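Local coordinates for MmcQ/YjbR family DNA-binding protein (Pseudomonas syringae pv. tomato, PDB 3H9X) that probably binds DNA through a double-wing motif of its alpha-beta fold, although its cellular role is not established, at residues L43-A48 against R58-D63; P78-A83 against H90-L95; I62-Q67 against S107-S112; Y14-D19 against A29-S34. One frame throughout, in Å; residues are numbered along the deposited sequence.

Contact 1 (L43-A48 against R58-D63)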
loop_
_atom_site.group_PDB
_atom_site.type_symbol
_atom_site.label_atom_id
_atom_site.label_comp_id
_atom_site.label_asym_id
_atom_site.label_seq_id
_atom_site.Cartn_x
_atom_site.Cartn_y
_atom_site.Cartn_z
ATOM N N LEU A 43 -2.081 -4.679 -0.599
ATOM C CA LEU A 43 -2.716 -4.661 0.704
ATOM C C LEU A 43 -2.276 -5.903 1.455
ATOM O O LEU A 43 -2.356 -7.001 0.918
ATOM C CB LEU A 43 -4.232 -4.676 0.530
ATOM C CG LEU A 43 -5.081 -4.763 1.785
ATOM C CD1 LEU A 43 -4.910 -3.505 2.569
ATOM C CD2 LEU A 43 -6.525 -4.986 1.414
HETATM N N MSE A 44 -1.805 -5.730 2.688
HETATM C CA MSE A 44 -1.365 -6.855 3.507
HETATM C C MSE A 44 -1.643 -6.664 4.977
HETATM O O MSE A 44 -1.675 -5.550 5.478
HETATM C CB MSE A 44 0.133 -7.072 3.376
HETATM C CG MSE A 44 0.628 -7.433 2.005
HETATM SE SE MSE A 44 2.586 -7.538 2.000
HETATM C CE MSE A 44 2.983 -5.668 1.736
ATOM N N ASP A 45 -1.813 -7.783 5.662
ATOM C CA ASP A 45 -2.028 -7.814 7.097
ATOM C C ASP A 45 -0.751 -8.451 7.637
ATOM O O ASP A 45 -0.538 -9.645 7.442
ATOM C CB ASP A 45 -3.218 -8.703 7.423
ATOM C CG ASP A 45 -3.376 -8.937 8.905
ATOM O OD1 ASP A 45 -3.618 -7.943 9.631
ATOM O OD2 ASP A 45 -3.264 -10.108 9.338
ATOM N N ILE A 46 0.094 -7.672 8.307
ATOM C CA ILE A 46 1.363 -8.207 8.806
ATOM C C ILE A 46 1.666 -7.937 10.274
ATOM O O ILE A 46 1.028 -7.094 10.910
ATOM C CB ILE A 46 2.565 -7.648 7.998
ATOM C CG1 ILE A 46 2.627 -6.125 8.158
ATOM C CG2 ILE A 46 2.430 -8.028 6.537
ATOM C CD1 ILE A 46 3.902 -5.488 7.650
ATOM N N PRO A 47 2.647 -8.669 10.837
ATOM C CA PRO A 47 3.035 -8.489 12.237
ATOM C C PRO A 47 3.703 -7.110 12.378
ATOM O O PRO A 47 4.630 -6.791 11.642
ATOM C CB PRO A 47 4.023 -9.632 12.467
ATOM C CG PRO A 47 3.542 -10.689 11.529
ATOM C CD PRO A 47 3.266 -9.894 10.288
ATOM N N ALA A 48 3.227 -6.296 13.312
ATOM C CA ALA A 48 3.781 -4.968 13.509
ATOM C C ALA A 48 5.313 -4.955 13.450
ATOM O O ALA A 48 5.912 -4.065 12.827
ATOM C CB ALA A 48 3.294 -4.398 14.836
ATOM N N ARG A 58 -0.721 -7.146 15.171
ATOM C CA ARG A 58 -0.684 -7.156 13.710
ATOM C C ARG A 58 -1.063 -5.732 13.233
ATOM O O ARG A 58 -1.588 -4.915 14.012
ATOM C CB ARG A 58 -1.719 -8.133 13.123
ATOM C CG ARG A 58 -2.011 -9.436 13.881
ATOM C CD ARG A 58 -1.248 -10.600 13.312
ATOM N NE ARG A 58 -1.240 -10.560 11.860
ATOM C CZ ARG A 58 -0.539 -11.400 11.100
ATOM N NH1 ARG A 58 0.211 -12.350 11.651
ATOM N NH2 ARG A 58 -0.578 -11.296 9.778
ATOM N N VAL A 59 -0.806 -5.454 11.952
ATOM C CA VAL A 59 -1.146 -4.164 11.323
ATOM C C VAL A 59 -1.574 -4.362 9.847
ATOM O O VAL A 59 -1.175 -5.334 9.198
ATOM C CB VAL A 59 0.052 -3.161 11.336
ATOM C CG1 VAL A 59 0.344 -2.703 12.757
ATOM C CG2 VAL A 59 1.286 -3.800 10.728
ATOM N N ASP A 60 -2.405 -3.466 9.327
ATOM C CA ASP A 60 -2.806 -3.554 7.929
ATOM C C ASP A 60 -2.097 -2.427 7.209
ATOM O O ASP A 60 -2.239 -1.266 7.584
ATOM C CB ASP A 60 -4.320 -3.411 7.765
ATOM C CG ASP A 60 -5.034 -4.753 7.757
ATOM O OD1 ASP A 60 -4.430 -5.749 8.228
ATOM O OD2 ASP A 60 -6.199 -4.802 7.287
ATOM N N VAL A 61 -1.339 -2.777 6.174
ATOM C CA VAL A 61 -0.564 -1.803 5.409
ATOM C C VAL A 61 -0.798 -1.943 3.902
ATOM O O VAL A 61 -1.242 -2.983 3.433
ATOM C CB VAL A 61 0.977 -1.959 5.732
ATOM C CG1 VAL A 61 1.181 -2.002 7.234
ATOM C CG2 VAL A 61 1.546 -3.242 5.101
ATOM N N ILE A 62 -0.531 -0.877 3.155
ATOM C CA ILE A 62 -0.649 -0.933 1.707
ATOM C C ILE A 62 0.670 -0.452 1.138
ATOM O O ILE A 62 1.284 0.488 1.654
ATOM C CB ILE A 62 -1.746 -0.036 1.127
ATOM C CG1 ILE A 62 -1.599 1.373 1.674
ATOM C CG2 ILE A 62 -3.106 -0.655 1.378
ATOM C CD1 ILE A 62 -2.429 2.388 0.964
ATOM N N ASP A 63 1.113 -1.118 0.078
ATOM C CA ASP A 63 2.350 -0.758 -0.590
ATOM C C ASP A 63 1.982 -0.032 -1.857
ATOM O O ASP A 63 1.122 -0.480 -2.618
ATOM C CB ASP A 63 3.167 -2.001 -0.882
ATOM C CG ASP A 63 4.059 -2.375 0.281
ATOM O OD1 ASP A 63 3.669 -2.136 1.449
ATOM O OD2 ASP A 63 5.147 -2.921 0.042
#

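Contact 2 (P78-A83 against H90-L95)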
loop_
_atom_site.group_PDB
_atom_site.type_symbol
_atom_site.label_atom_id
_atom_site.label_comp_id
_atom_site.label_asym_id
_atom_site.label_seq_id
_atom_site.Cartn_x
_atom_site.Cartn_y
_atom_site.Cartn_z
ATOM N N PRO A 78 5.340 10.415 9.364
ATOM C CA PRO A 78 4.860 9.442 10.336
ATOM C C PRO A 78 3.786 8.608 9.663
ATOM O O PRO A 78 2.886 9.146 9.010
ATOM C CB PRO A 78 4.323 10.320 11.460
ATOM C CG PRO A 78 3.870 11.551 10.736
ATOM C CD PRO A 78 4.994 11.787 9.778
ATOM N N GLY A 79 3.904 7.291 9.805
ATOM C CA GLY A 79 2.929 6.393 9.203
ATOM C C GLY A 79 3.405 5.741 7.913
ATOM O O GLY A 79 2.764 4.814 7.412
ATOM N N ILE A 80 4.521 6.237 7.381
ATOM C CA ILE A 80 5.114 5.723 6.154
ATOM C C ILE A 80 6.420 5.053 6.547
ATOM O O ILE A 80 7.248 5.643 7.234
ATOM C CB ILE A 80 5.380 6.861 5.154
ATOM C CG1 ILE A 80 4.051 7.525 4.784
ATOM C CG2 ILE A 80 6.067 6.324 3.918
ATOM C CD1 ILE A 80 4.181 8.818 4.019
ATOM N N TYR A 81 6.577 3.803 6.123
ATOM C CA TYR A 81 7.761 3.013 6.429
ATOM C C TYR A 81 8.387 2.497 5.134
ATOM O O TYR A 81 7.837 2.699 4.057
ATOM C CB TYR A 81 7.378 1.827 7.332
ATOM C CG TYR A 81 6.673 2.209 8.608
ATOM C CD1 TYR A 81 5.369 2.701 8.587
ATOM C CD2 TYR A 81 7.329 2.134 9.840
ATOM C CE1 TYR A 81 4.739 3.121 9.762
ATOM C CE2 TYR A 81 6.702 2.546 11.024
ATOM C CZ TYR A 81 5.409 3.045 10.975
ATOM O OH TYR A 81 4.797 3.507 12.130
ATOM N N PRO A 82 9.561 1.848 5.228
ATOM C CA PRO A 82 10.268 1.290 4.072
ATOM C C PRO A 82 9.445 0.157 3.448
ATOM O O PRO A 82 8.768 -0.585 4.155
ATOM C CB PRO A 82 11.567 0.783 4.685
ATOM C CG PRO A 82 11.792 1.746 5.797
ATOM C CD PRO A 82 10.435 1.835 6.413
ATOM N N ALA A 83 9.508 0.020 2.130
ATOM C CA ALA A 83 8.742 -1.014 1.448
ATOM C C ALA A 83 8.948 -2.406 2.034
ATOM O O ALA A 83 10.074 -2.857 2.215
ATOM C CB ALA A 83 9.082 -1.022 -0.031
ATOM N N HIS A 90 11.801 1.810 -4.922
ATOM C CA HIS A 90 10.645 2.188 -5.723
ATOM C C HIS A 90 9.309 2.090 -4.991
ATOM O O HIS A 90 8.311 2.688 -5.431
ATOM C CB HIS A 90 10.597 1.330 -6.976
ATOM C CG HIS A 90 11.687 1.639 -7.944
ATOM N ND1 HIS A 90 11.619 2.697 -8.822
ATOM C CD2 HIS A 90 12.889 1.054 -8.146
ATOM C CE1 HIS A 90 12.734 2.750 -9.528
ATOM N NE2 HIS A 90 13.521 1.764 -9.138
ATOM N N TRP A 91 9.285 1.344 -3.886
ATOM C CA TRP A 91 8.044 1.186 -3.139
ATOM C C TRP A 91 8.077 1.771 -1.735
ATOM O O TRP A 91 9.137 1.999 -1.153
ATOM C CB TRP A 91 7.604 -0.290 -3.104
ATOM C CG TRP A 91 7.203 -0.821 -4.479
ATOM C CD1 TRP A 91 8.046 -1.148 -5.506
ATOM C CD2 TRP A 91 5.871 -0.976 -4.995
ATOM N NE1 TRP A 91 7.327 -1.486 -6.624
ATOM C CE2 TRP A 91 5.989 -1.388 -6.340
ATOM C CE3 TRP A 91 4.589 -0.799 -4.456
ATOM C CZ2 TRP A 91 4.874 -1.632 -7.152
ATOM C CZ3 TRP A 91 3.476 -1.042 -5.264
ATOM C CH2 TRP A 91 3.628 -1.452 -6.595
ATOM N N ILE A 92 6.874 2.014 -1.222
ATOM C CA ILE A 92 6.618 2.608 0.078
ATOM C C ILE A 92 5.541 1.802 0.762
ATOM O O ILE A 92 4.658 1.270 0.103
ATOM C CB ILE A 92 6.130 4.049 -0.134
ATOM C CG1 ILE A 92 7.331 4.951 -0.294
ATOM C CG2 ILE A 92 5.314 4.535 1.013
ATOM C CD1 ILE A 92 8.209 4.895 0.916
ATOM N N THR A 93 5.618 1.694 2.082
ATOM C CA THR A 93 4.610 0.944 2.830
ATOM C C THR A 93 3.873 1.931 3.721
ATOM O O THR A 93 4.474 2.527 4.604
ATOM C CB THR A 93 5.247 -0.163 3.721
ATOM O OG1 THR A 93 5.786 -1.204 2.896
ATOM C CG2 THR A 93 4.207 -0.764 4.667
ATOM N N VAL A 94 2.578 2.117 3.481
ATOM C CA VAL A 94 1.794 3.045 4.292
ATOM C C VAL A 94 0.961 2.263 5.294
ATOM O O VAL A 94 0.261 1.312 4.952
ATOM C CB VAL A 94 0.862 3.957 3.432
ATOM C CG1 VAL A 94 0.121 4.940 4.330
ATOM C CG2 VAL A 94 1.682 4.727 2.409
ATOM N N LEU A 95 1.050 2.677 6.545
ATOM C CA LEU A 95 0.323 2.012 7.604
ATOM C C LEU A 95 -1.137 2.481 7.677
ATOM O O LEU A 95 -1.396 3.673 7.863
ATOM C CB LEU A 95 1.061 2.257 8.917
ATOM C CG LEU A 95 0.548 1.612 10.193
ATOM C CD1 LEU A 95 -0.495 2.504 10.819
ATOM C CD2 LEU A 95 0.012 0.214 9.890
HETATM O O HOH W 1 11.185 2.122 0.388
#

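Contact 3 (I62-Q67 against S107-S112)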
loop_
_atom_site.group_PDB
_atom_site.type_symbol
_atom_site.label_atom_id
_atom_site.label_comp_id
_atom_site.label_asym_id
_atom_site.label_seq_id
_atom_site.Cartn_x
_atom_site.Cartn_y
_atom_site.Cartn_z
ATOM N N ILE A 62 -0.531 -0.877 3.155
ATOM C CA ILE A 62 -0.649 -0.933 1.707
ATOM C C ILE A 62 0.670 -0.452 1.138
ATOM O O ILE A 62 1.284 0.488 1.654
ATOM C CB ILE A 62 -1.746 -0.036 1.127
ATOM C CG1 ILE A 62 -1.599 1.373 1.674
ATOM C CG2 ILE A 62 -3.106 -0.655 1.378
ATOM C CD1 ILE A 62 -2.429 2.388 0.964
ATOM N N ASP A 63 1.113 -1.118 0.078
ATOM C CA ASP A 63 2.350 -0.758 -0.590
ATOM C C ASP A 63 1.982 -0.032 -1.857
ATOM O O ASP A 63 1.122 -0.480 -2.618
ATOM C CB ASP A 63 3.167 -2.001 -0.882
ATOM C CG ASP A 63 4.059 -2.375 0.281
ATOM O OD1 ASP A 63 3.669 -2.136 1.449
ATOM O OD2 ASP A 63 5.147 -2.921 0.042
ATOM N N LEU A 64 2.640 1.104 -2.055
ATOM C CA LEU A 64 2.407 1.976 -3.196
ATOM C C LEU A 64 3.718 2.298 -3.891
ATOM O O LEU A 64 4.760 2.344 -3.255
ATOM C CB LEU A 64 1.731 3.267 -2.710
ATOM C CG LEU A 64 0.196 3.356 -2.695
ATOM C CD1 LEU A 64 -0.435 2.051 -2.260
ATOM C CD2 LEU A 64 -0.226 4.495 -1.779
ATOM N N LYS A 65 3.675 2.518 -5.198
ATOM C CA LYS A 65 4.894 2.829 -5.945
ATOM C C LYS A 65 5.087 4.332 -6.028
ATOM O O LYS A 65 4.141 5.081 -6.247
ATOM C CB LYS A 65 4.804 2.239 -7.350
ATOM C CG LYS A 65 6.093 2.244 -8.154
ATOM C CD LYS A 65 5.816 1.684 -9.554
ATOM C CE LYS A 65 6.851 0.653 -9.991
ATOM N NZ LYS A 65 8.250 1.168 -9.947
ATOM N N VAL A 66 6.316 4.781 -5.842
ATOM C CA VAL A 66 6.585 6.203 -5.908
ATOM C C VAL A 66 7.856 6.429 -6.694
ATOM O O VAL A 66 8.533 5.474 -7.084
ATOM C CB VAL A 66 6.740 6.819 -4.499
ATOM C CG1 VAL A 66 5.496 6.521 -3.660
ATOM C CG2 VAL A 66 7.968 6.273 -3.811
ATOM N N GLN A 67 8.169 7.691 -6.953
ATOM C CA GLN A 67 9.383 8.027 -7.676
ATOM C C GLN A 67 10.560 7.918 -6.714
ATOM O O GLN A 67 10.538 8.473 -5.616
ATOM C CB GLN A 67 9.274 9.432 -8.243
ATOM C CG GLN A 67 8.210 9.558 -9.306
ATOM C CD GLN A 67 7.338 10.781 -9.101
ATOM O OE1 GLN A 67 7.804 11.919 -9.197
ATOM N NE2 GLN A 67 6.060 10.551 -8.803
ATOM N N SER A 107 -3.943 10.564 -2.760
ATOM C CA SER A 107 -3.037 11.102 -3.764
ATOM C C SER A 107 -1.909 10.112 -4.041
ATOM O O SER A 107 -1.524 9.922 -5.201
ATOM C CB SER A 107 -2.474 12.453 -3.311
ATOM O OG SER A 107 -1.782 12.341 -2.087
ATOM N N LEU A 108 -1.392 9.474 -2.987
ATOM C CA LEU A 108 -0.324 8.476 -3.126
ATOM C C LEU A 108 -0.850 7.278 -3.937
ATOM O O LEU A 108 -0.140 6.737 -4.797
ATOM C CB LEU A 108 0.169 8.030 -1.742
ATOM C CG LEU A 108 0.956 9.087 -0.940
ATOM C CD1 LEU A 108 1.148 8.642 0.508
ATOM C CD2 LEU A 108 2.292 9.327 -1.586
ATOM N N ILE A 109 -2.100 6.883 -3.667
ATOM C CA ILE A 109 -2.748 5.797 -4.409
ATOM C C ILE A 109 -2.780 6.218 -5.896
ATOM O O ILE A 109 -2.602 5.383 -6.779
ATOM C CB ILE A 109 -4.239 5.561 -3.989
ATOM C CG1 ILE A 109 -4.391 5.355 -2.473
ATOM C CG2 ILE A 109 -4.792 4.356 -4.752
ATOM C CD1 ILE A 109 -3.940 4.016 -1.941
ATOM N N GLU A 110 -3.033 7.505 -6.159
ATOM C CA GLU A 110 -3.087 8.028 -7.525
ATOM C C GLU A 110 -1.704 8.006 -8.161
ATOM O O GLU A 110 -1.534 7.556 -9.291
ATOM C CB GLU A 110 -3.640 9.465 -7.535
ATOM C CG GLU A 110 -3.781 10.114 -8.937
ATOM C CD GLU A 110 -4.639 9.296 -9.914
ATOM O OE1 GLU A 110 -5.784 8.948 -9.563
ATOM O OE2 GLU A 110 -4.170 9.011 -11.038
ATOM N N ASP A 111 -0.714 8.492 -7.428
ATOM C CA ASP A 111 0.651 8.510 -7.920
ATOM C C ASP A 111 1.125 7.111 -8.330
ATOM O O ASP A 111 1.729 6.950 -9.387
ATOM C CB ASP A 111 1.564 9.103 -6.852
ATOM C CG ASP A 111 1.472 10.614 -6.795
ATOM O OD1 ASP A 111 0.373 11.172 -7.038
ATOM O OD2 ASP A 111 2.499 11.252 -6.492
ATOM N N SER A 112 0.850 6.103 -7.499
ATOM C CA SER A 112 1.240 4.714 -7.779
ATOM C C SER A 112 0.490 4.204 -9.004
ATOM O O SER A 112 1.029 3.429 -9.794
ATOM C CB SER A 112 0.928 3.828 -6.564
ATOM O OG SER A 112 1.352 2.506 -6.753
#

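Contact 4 (Y14-D19 against A29-S34)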
loop_
_atom_site.group_PDB
_atom_site.type_symbol
_atom_site.label_atom_id
_atom_site.label_comp_id
_atom_site.label_asym_id
_atom_site.label_seq_id
_atom_site.Cartn_x
_atom_site.Cartn_y
_atom_site.Cartn_z
ATOM N N TYR A 14 -11.268 3.628 -9.337
ATOM C CA TYR A 14 -10.505 2.982 -10.396
ATOM C C TYR A 14 -11.239 1.802 -10.988
ATOM O O TYR A 14 -10.809 1.244 -11.990
ATOM C CB TYR A 14 -9.136 2.524 -9.869
ATOM C CG TYR A 14 -8.270 3.652 -9.338
ATOM C CD1 TYR A 14 -7.680 4.569 -10.195
ATOM C CD2 TYR A 14 -8.099 3.833 -7.974
ATOM C CE1 TYR A 14 -6.941 5.651 -9.701
ATOM C CE2 TYR A 14 -7.367 4.901 -7.467
ATOM C CZ TYR A 14 -6.793 5.812 -8.331
ATOM O OH TYR A 14 -6.099 6.891 -7.814
ATOM N N ASP A 15 -12.348 1.415 -10.369
ATOM C CA ASP A 15 -13.124 0.289 -10.870
ATOM C C ASP A 15 -12.253 -0.970 -10.976
ATOM O O ASP A 15 -12.340 -1.723 -11.940
ATOM C CB ASP A 15 -13.698 0.651 -12.238
ATOM C CG ASP A 15 -14.919 -0.162 -12.589
ATOM O OD1 ASP A 15 -14.765 -1.348 -12.954
ATOM O OD2 ASP A 15 -16.037 0.389 -12.484
ATOM N N THR A 16 -11.425 -1.188 -9.960
ATOM C CA THR A 16 -10.522 -2.335 -9.902
ATOM C C THR A 16 -10.999 -3.342 -8.863
ATOM O O THR A 16 -11.370 -2.960 -7.751
ATOM C CB THR A 16 -9.088 -1.907 -9.498
ATOM O OG1 THR A 16 -8.592 -0.925 -10.418
ATOM C CG2 THR A 16 -8.159 -3.105 -9.487
ATOM N N LYS A 17 -10.985 -4.625 -9.223
ATOM C CA LYS A 17 -11.394 -5.682 -8.298
ATOM C C LYS A 17 -10.137 -6.256 -7.641
ATOM O O LYS A 17 -9.170 -6.588 -8.322
ATOM C CB LYS A 17 -12.192 -6.771 -9.041
ATOM C CG LYS A 17 -11.683 -8.220 -8.899
ATOM C CD LYS A 17 -10.554 -8.552 -9.900
ATOM C CE LYS A 17 -9.892 -9.910 -9.622
ATOM N NZ LYS A 17 -10.847 -11.059 -9.521
ATOM N N PRO A 18 -10.130 -6.356 -6.300
ATOM C CA PRO A 18 -8.971 -6.888 -5.578
ATOM C C PRO A 18 -8.650 -8.331 -5.936
ATOM O O PRO A 18 -9.545 -9.171 -6.045
ATOM C CB PRO A 18 -9.374 -6.725 -4.115
ATOM C CG PRO A 18 -10.865 -6.863 -4.157
ATOM C CD PRO A 18 -11.212 -6.018 -5.358
ATOM N N ASP A 19 -7.361 -8.602 -6.124
ATOM C CA ASP A 19 -6.885 -9.936 -6.465
ATOM C C ASP A 19 -6.152 -10.566 -5.292
ATOM O O ASP A 19 -5.585 -9.863 -4.459
ATOM C CB ASP A 19 -5.957 -9.869 -7.660
ATOM C CG ASP A 19 -6.499 -10.618 -8.822
ATOM O OD1 ASP A 19 -6.725 -11.840 -8.670
ATOM O OD2 ASP A 19 -6.713 -9.996 -9.882
ATOM N N ALA A 29 -3.826 -8.711 -0.717
ATOM C CA ALA A 29 -4.579 -8.419 -1.927
ATOM C C ALA A 29 -3.824 -7.414 -2.776
ATOM O O ALA A 29 -3.322 -6.424 -2.259
ATOM C CB ALA A 29 -5.938 -7.861 -1.569
ATOM N N VAL A 30 -3.730 -7.668 -4.080
ATOM C CA VAL A 30 -3.037 -6.738 -4.972
ATOM C C VAL A 30 -4.031 -6.011 -5.872
ATOM O O VAL A 30 -5.127 -6.501 -6.127
ATOM C CB VAL A 30 -1.935 -7.448 -5.856
ATOM C CG1 VAL A 30 -0.989 -8.243 -4.983
ATOM C CG2 VAL A 30 -2.560 -8.324 -6.903
ATOM N N PHE A 31 -3.653 -4.821 -6.318
ATOM C CA PHE A 31 -4.502 -4.034 -7.196
ATOM C C PHE A 31 -3.693 -3.699 -8.432
ATOM O O PHE A 31 -2.654 -3.044 -8.338
ATOM C CB PHE A 31 -4.957 -2.748 -6.505
ATOM C CG PHE A 31 -5.841 -2.990 -5.320
ATOM C CD1 PHE A 31 -5.335 -3.590 -4.173
ATOM C CD2 PHE A 31 -7.190 -2.649 -5.359
ATOM C CE1 PHE A 31 -6.154 -3.854 -3.085
ATOM C CE2 PHE A 31 -8.023 -2.907 -4.275
ATOM C CZ PHE A 31 -7.503 -3.510 -3.135
ATOM N N ARG A 32 -4.151 -4.157 -9.591
ATOM C CA ARG A 32 -3.430 -3.880 -10.824
ATOM C C ARG A 32 -4.338 -3.384 -11.935
ATOM O O ARG A 32 -5.557 -3.316 -11.777
ATOM C CB ARG A 32 -2.693 -5.128 -11.297
ATOM C CG ARG A 32 -3.595 -6.262 -11.722
ATOM C CD ARG A 32 -3.601 -7.374 -10.697
ATOM N NE ARG A 32 -4.350 -8.523 -11.188
ATOM C CZ ARG A 32 -3.974 -9.275 -12.219
ATOM N NH1 ARG A 32 -4.719 -10.302 -12.604
ATOM N NH2 ARG A 32 -2.847 -9.009 -12.859
ATOM N N HIS A 33 -3.720 -3.014 -13.053
ATOM C CA HIS A 33 -4.447 -2.531 -14.223
ATOM C C HIS A 33 -4.865 -3.718 -15.072
ATOM O O HIS A 33 -4.196 -4.754 -15.073
ATOM C CB HIS A 33 -3.578 -1.617 -15.090
ATOM C CG HIS A 33 -3.110 -0.376 -14.400
ATOM N ND1 HIS A 33 -1.985 -0.350 -13.603
ATOM C CD2 HIS A 33 -3.596 0.886 -14.411
ATOM C CE1 HIS A 33 -1.798 0.879 -13.156
ATOM N NE2 HIS A 33 -2.760 1.651 -13.630
ATOM N N SER A 34 -5.957 -3.564 -15.810
ATOM C CA SER A 34 -6.443 -4.637 -16.658
ATOM C C SER A 34 -5.576 -4.706 -17.913
ATOM O O SER A 34 -5.509 -5.739 -18.585
ATOM C CB SER A 34 -7.904 -4.381 -17.017
ATOM O OG SER A 34 -8.477 -5.528 -17.619
#

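Contact 1 (L43-A48 against R58-D63)
Asp-45 and Arg-58 form a salt bridge across the antiparallel beta hairpin of strand 39-47 and the middle strand 58-65 of a five-stranded sheet in a double-wing fold. Arg-58 NH2 reaches Asp-45 OD2 at 3.0 Å and also makes a weak bond to the backbone, 2.9 Å to Asp-45 O. The carboxylate and guanidinium planes are 31° apart, and NH2 approaches OD2 from above the carboxylate plane. Arginine suits the place because its long chain, bent where chi2 sets CD (-98°) and chi3 sets NE, curls back over the neighbouring strand; Pro-47 CD and Ile-46 C lie over one guanidinium face.

Between the strands the ladder is regular. Met-44 and Val-61 are paired by two backbone bonds of 2.9 Å each, and Ile-46 and Val-59 by two more; Leu-43 faces Ile-62 and Asp-45 faces Asp-60 as non-hydrogen-bonded pairs. Beta-branched Ile-46, Val-59 and Val-61 suit an extended chain and give their face an apolar surface; the other also carries Asp-45 and Asp-60. On the first, Ile-46 CG1 packs on Val-59 CG2 at 3.7 Å, while its CD1 crosses toward Val-61 CG2. On the other, Leu-43 CD1 meets Ile-62 CG2 at 3.6 Å, and helix 3-13 touches both residues.

Further out, the carboxylate of Asp-60 stands near that of Asp-45, their planes 77° apart. The salt bridges with Arg-3 and Arg-58 would offset the crowded negative charge. At the far end Asp-63, bonded to Thr-93, receives the selenomethionine methyl, Met-44 CE lying 3.6 Å from Asp-63 OD1.

Contact 2 (P78-A83 against H90-L95)
Thr-93 OG1, 3.3 Å from Ala-83 CA, is gripped by two hydrogen bonds, one with Asp-63 OD1 and one from the backbone N of Tyr-84. It thus ties the edge beta hairpin of strands 80-82 and 91-95 to the next strand of the sheet. Threonine suits the place: its chi1 of -69° sets OG1 anti to the carbonyl carbon for these bonds, and its branched CB fits an extended strand.

Tyr-81 and Thr-93 form a hydrogen-bonded pair, with Tyr-81 N to Thr-93 O at 2.9 Å and nearly straight. Leu-95 N adds a bond of 2.9 Å to Gly-79 O. Gly-79 has a positive phi of 101°, where a CB would press on the preceding carbonyl oxygen, so glycine fits this entry to the strand.

On one face Ile-80 CG2 meets Ile-92 CG2 at 3.5 Å, the two chains crossing obliquely. On the other, Tyr-81 and Leu-95 run side by side in the same direction, ring atom CE1 of Tyr-81 lying 3.9 Å from Leu-95 CB. Where the strands part, Ala-83 CB packs on Trp-91 CB at 3.5 Å, and a water accepts from Ala-83 N and donates to Trp-91 O.

Contact 3 (I62-Q67 against S107-S112)
Lys-65 N donates to Ser-112 OG over 2.8 Å, with an almost straight N-H...O angle of 171°. The hydroxyl is placed for this by a first torsion that sets OG anti to the helix backbone N. The same oxygen also bonds to Tyr-40 O, so one small side chain accepts from the strand 58-65 and donates to the neighbouring strand 39-47. Serine suits the position because it can do both, and because its slight bulk lets the helix come close to the backbone at the strand end. Ser-112 CA also lies 3.3 Å from Lys-65 O, a CA-H...O contact that is well bent.

This is a helix laid on a beta sheet. The axes of 62-65 and 107-112 pass 7.0 Å apart, and their N-to-C directions make 53°. Helix 102-115 is the last of the fold, and here it rests on the middle strand.

The remaining interactions are apolar. Leu-64 points toward the helix, and its CD2 makes close apolar touches, to Leu-108 CB at 3.6 Å and Ile-109 CD1 at 3.7 Å. The chains of Leu-64 and Leu-108 cross at about a right angle. Ile-109 starts from a bond that leads away from the strand, but chi2 of -75° swings CD1 back, where it also meets Ile-62 CD1 at 3.7 Å, again with crossing chains. Leucine's forked end reaches two helix residues at once, and the long CD1 arms of the two isoleucines let them meet between strand and helix. Leu-108 also touches Leu-74 of helix 71-74, which adds a further apolar side to the cluster.

Contact 4 (Y14-D19 against A29-S34)
Asp-19 and Arg-32 meet obliquely, with the carboxylate and guanidinium planes 67° apart. Arg-32 NE donates to Asp-19 OD2 over 3.1 Å; OD2 lies at the guanidinium edge, in its plane, but NE stands above the carboxylate plane. A second, weak bond runs from Arg-32 NH1 to the same OD2. Arginine suits the spot because the bend at chi2 (-106°) sets CD on the acid's side, and NE, carried beyond it, can donate to the acid two residues along the strand from the Asp-19 bridge partner.

That bridge pairs Asp-19 with Val-30 antiparallel: Asp-19 N to Val-30 O is 3.1 Å and Val-30 N to Asp-19 O is 2.9 Å. It is a single bridge, so the loop borders the strand rather than extending the sheet at length.

Pro-18 lies over the rim of one face of the Phe-31 ring, its CA above the plane and its CB 3.8 Å from Phe-31 CZ. The compact, apolar ring of proline suits packing against an aromatic side chain. Thr-16 directs CG2 to Arg-32 O, at 3.5 Å, while its hydroxyl bonds to Tyr-40 OH.

The loop thus runs from helix 3-13 along strand 29-32, the outermost strand at this side of the sheet, where Phe-31 also meets Phe-6 of that helix edge-to-face; at the loop's start, just after helix 3-13, Tyr-14 OH bonds Glu-110 of helix 102-115.

How the contacts relate
Contact 4 closes first along the chain and contact 1 follows it; contact 3 then opens on the strand shared with contact 1, and contact 2 is nested inside the loop that contact 3 closes. All four reach one antiparallel sheet in the order 29-32, 39-47, 58-65, 91-95, 80-82. Strand 58-65 serves contacts 1 and 3, whose centres are about 16 Å apart. Contacts 2 and 4 lie at opposite edges, centres about 20 Å apart and not touching. Contacts 2 and 3, about 10 Å apart between centres, meet through strands 58-65 and 91-95. The sheet thus links two hairpins and the helices into the scaffold for a probable DNA-binding fold.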